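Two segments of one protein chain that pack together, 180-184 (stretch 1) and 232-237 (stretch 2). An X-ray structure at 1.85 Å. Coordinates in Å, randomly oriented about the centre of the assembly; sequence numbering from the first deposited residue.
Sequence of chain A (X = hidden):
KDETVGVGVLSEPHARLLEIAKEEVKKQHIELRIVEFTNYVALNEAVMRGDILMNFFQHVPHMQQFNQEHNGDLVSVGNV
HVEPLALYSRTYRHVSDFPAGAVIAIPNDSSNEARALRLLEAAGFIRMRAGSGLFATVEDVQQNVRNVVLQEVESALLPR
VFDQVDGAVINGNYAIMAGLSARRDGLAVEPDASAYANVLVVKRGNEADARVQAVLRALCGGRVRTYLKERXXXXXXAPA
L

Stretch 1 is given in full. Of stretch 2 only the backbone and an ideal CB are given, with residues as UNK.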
# COMPACT_ATOMS: atom_id res chain seq x y z
N LEU A 180 1.27 -6.14 -13.57
CA LEU A 180 1.72 -7.31 -12.79
C LEU A 180 0.69 -7.70 -11.75
O LEU A 180 0.25 -6.85 -10.95
CB LEU A 180 3.02 -6.98 -12.06
CG LEU A 180 4.18 -6.60 -12.97
CD1 LEU A 180 5.32 -5.98 -12.12
CD2 LEU A 180 4.70 -7.85 -13.73
N SER A 181 0.39 -9.00 -11.68
CA SER A 181 -0.61 -9.53 -10.72
C SER A 181 0.14 -10.39 -9.70
O SER A 181 0.92 -11.28 -10.07
CB SER A 181 -1.62 -10.41 -11.48
OG SER A 181 -2.29 -11.30 -10.59
N ALA A 182 -0.12 -10.15 -8.42
CA ALA A 182 0.57 -10.94 -7.41
C ALA A 182 0.24 -12.43 -7.57
O ALA A 182 1.06 -13.29 -7.21
CB ALA A 182 0.16 -10.50 -6.04
N ARG A 183 -0.96 -12.75 -8.04
CA ARG A 183 -1.32 -14.17 -8.16
C ARG A 183 -0.77 -14.76 -9.44
O ARG A 183 -0.18 -15.84 -9.46
CB ARG A 183 -2.85 -14.38 -8.17
CG ARG A 183 -3.19 -15.87 -8.12
CD ARG A 183 -4.63 -16.14 -8.25
NE ARG A 183 -4.99 -17.43 -7.68
CZ ARG A 183 -6.17 -18.02 -7.87
NH1 ARG A 183 -7.10 -17.43 -8.63
NH2 ARG A 183 -6.42 -19.20 -7.30
N ARG A 184 -0.96 -14.05 -10.54
CA ARG A 184 -0.51 -14.58 -11.83
C ARG A 184 0.99 -14.51 -12.06
O ARG A 184 1.58 -15.43 -12.62
CB ARG A 184 -1.25 -13.87 -12.99
CG ARG A 184 -0.84 -14.33 -14.39
CD ARG A 184 -1.43 -13.42 -15.49
NE ARG A 184 -0.89 -12.07 -15.38
CZ ARG A 184 -1.51 -10.96 -15.77
NH1 ARG A 184 -2.73 -11.03 -16.31
NH2 ARG A 184 -0.91 -9.78 -15.59
N UNK A 232 -10.62 -8.05 -9.72
CA UNK A 232 -9.35 -8.64 -9.31
C UNK A 232 -9.62 -10.06 -8.84
O UNK A 232 -9.72 -10.34 -7.63
CB UNK A 232 -8.68 -7.81 -8.21
N UNK A 233 -9.75 -10.94 -9.82
CA UNK A 233 -10.10 -12.34 -9.55
C UNK A 233 -8.98 -13.13 -8.89
O UNK A 233 -9.20 -14.25 -8.42
CB UNK A 233 -10.50 -13.03 -10.85
N UNK A 234 -7.78 -12.56 -8.87
CA UNK A 234 -6.70 -13.28 -8.24
C UNK A 234 -6.57 -12.81 -6.81
O UNK A 234 -5.69 -13.28 -6.07
CB UNK A 234 -5.39 -13.09 -9.00
N UNK A 235 -7.45 -11.89 -6.41
CA UNK A 235 -7.37 -11.34 -5.07
C UNK A 235 -6.24 -10.30 -5.00
O UNK A 235 -5.72 -10.04 -3.90
CB UNK A 235 -7.15 -12.45 -4.05
N UNK A 236 -5.87 -9.70 -6.13
CA UNK A 236 -4.81 -8.69 -6.14
C UNK A 236 -5.22 -7.52 -5.23
O UNK A 236 -4.38 -6.95 -4.57
CB UNK A 236 -4.54 -8.20 -7.56
N UNK A 237 -6.50 -7.17 -5.23
CA UNK A 237 -7.05 -6.13 -4.37
C UNK A 237 -8.33 -6.81 -3.84
O UNK A 237 -9.16 -7.23 -4.63
CB UNK A 237 -7.31 -4.81 -5.10

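At position 232 the ideal CB has no atom of stretch 1 within 5.5 Å, so this contact places no demand on the side chain, and many residues would serve. The backbone here opens a type I turn that ends at 235, closed by a hydrogen bond from the N of 235 to the O of 232 (3.0 Å). The deposited residue is Tyr 232, with chi1 in the m well; its side chain stays clear of stretch 1.

Position 233, at the first corner of the turn, directs CA-to-CB sideways, again with nothing of stretch 1 within 5.5 Å. Open space of this kind suits a polar or long, flexible side chain. Lys 233 occupies it, and the end of its chain leads away from stretch 1. Its backbone lies nearer the contact: Lys 233 O is 3.8 Å from Arg 183 NH1.

Position 234 is the opposite case. CA-to-CB points toward stretch 1, and the ideal CB would sit 3.0 Å from Arg 183 CB, a clash. With phi/psi of -95/1 the backbone angles alone would admit most residues, so it is the steric limit that argues for glycine. Gly 234 is found, and without a side chain it lets the two backbones approach to 5.5 Å between Gly 234 CA and Arg 183 CA. The extended Arg 183 side chain runs past it, with CD 3.5 Å from Gly 234 CA.

At 235 nothing of stretch 1 is near the ideal CB; the constraint is the backbone, whose positive phi (78°) favours glycine, though asparagine could also be considered. The residue is Gly 235.

Position 236 points CA-to-CB toward stretch 1, with the ideal CB 4.9 Å from both Ser 181 OG and Ala 182 N. That gap leaves room for a side chain of some length, and the hydroxyl invites a polar end: Asp, Asn, Glu or Gln would all be reasonable. Glu 236 fills the site, with chi1 in the m and chi2 in the p well. Its OE2 accepts a very short hydrogen bond from Ser 181 OG (2.5 Å), while OE1 accepts a weak one from Gly 234 N (2.8 Å), so the carboxylate ties the turn to stretch 1. Ser 181 OG in turn accepts a hydrogen bond from Arg 184 N (3.1 Å), linking the carboxylate to the backbone that follows the serine.

At 237 the ideal CB is again out of reach of stretch 1, and the extended phi/psi of -135/122 would suit a beta-branched residue among others. Val 237 is present, with chi1 in the t well.

Stretch 2, residues 232-237: YKGGEV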
# COMPACT_ATOMS: atom_id res chain seq x y z
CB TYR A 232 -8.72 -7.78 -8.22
CG TYR A 232 -8.46 -6.33 -8.70
CD1 TYR A 232 -7.44 -6.04 -9.60
CD2 TYR A 232 -9.23 -5.27 -8.21
CE1 TYR A 232 -7.18 -4.72 -9.99
CE2 TYR A 232 -8.98 -3.94 -8.60
CZ TYR A 232 -7.95 -3.68 -9.48
OH TYR A 232 -7.65 -2.38 -9.82
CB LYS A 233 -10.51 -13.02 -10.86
CG LYS A 233 -11.62 -12.23 -11.59
CD LYS A 233 -12.65 -13.15 -12.26
CE LYS A 233 -13.92 -12.38 -12.72
NZ LYS A 233 -13.63 -11.47 -13.86
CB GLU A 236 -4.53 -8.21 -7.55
CG GLU A 236 -3.94 -9.28 -8.53
CD GLU A 236 -5.00 -10.18 -9.19
OE1 GLU A 236 -6.13 -10.25 -8.66
OE2 GLU A 236 -4.70 -10.83 -10.21
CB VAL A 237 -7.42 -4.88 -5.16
CG1 VAL A 237 -7.81 -3.75 -4.18
CG2 VAL A 237 -6.24 -4.46 -6.02
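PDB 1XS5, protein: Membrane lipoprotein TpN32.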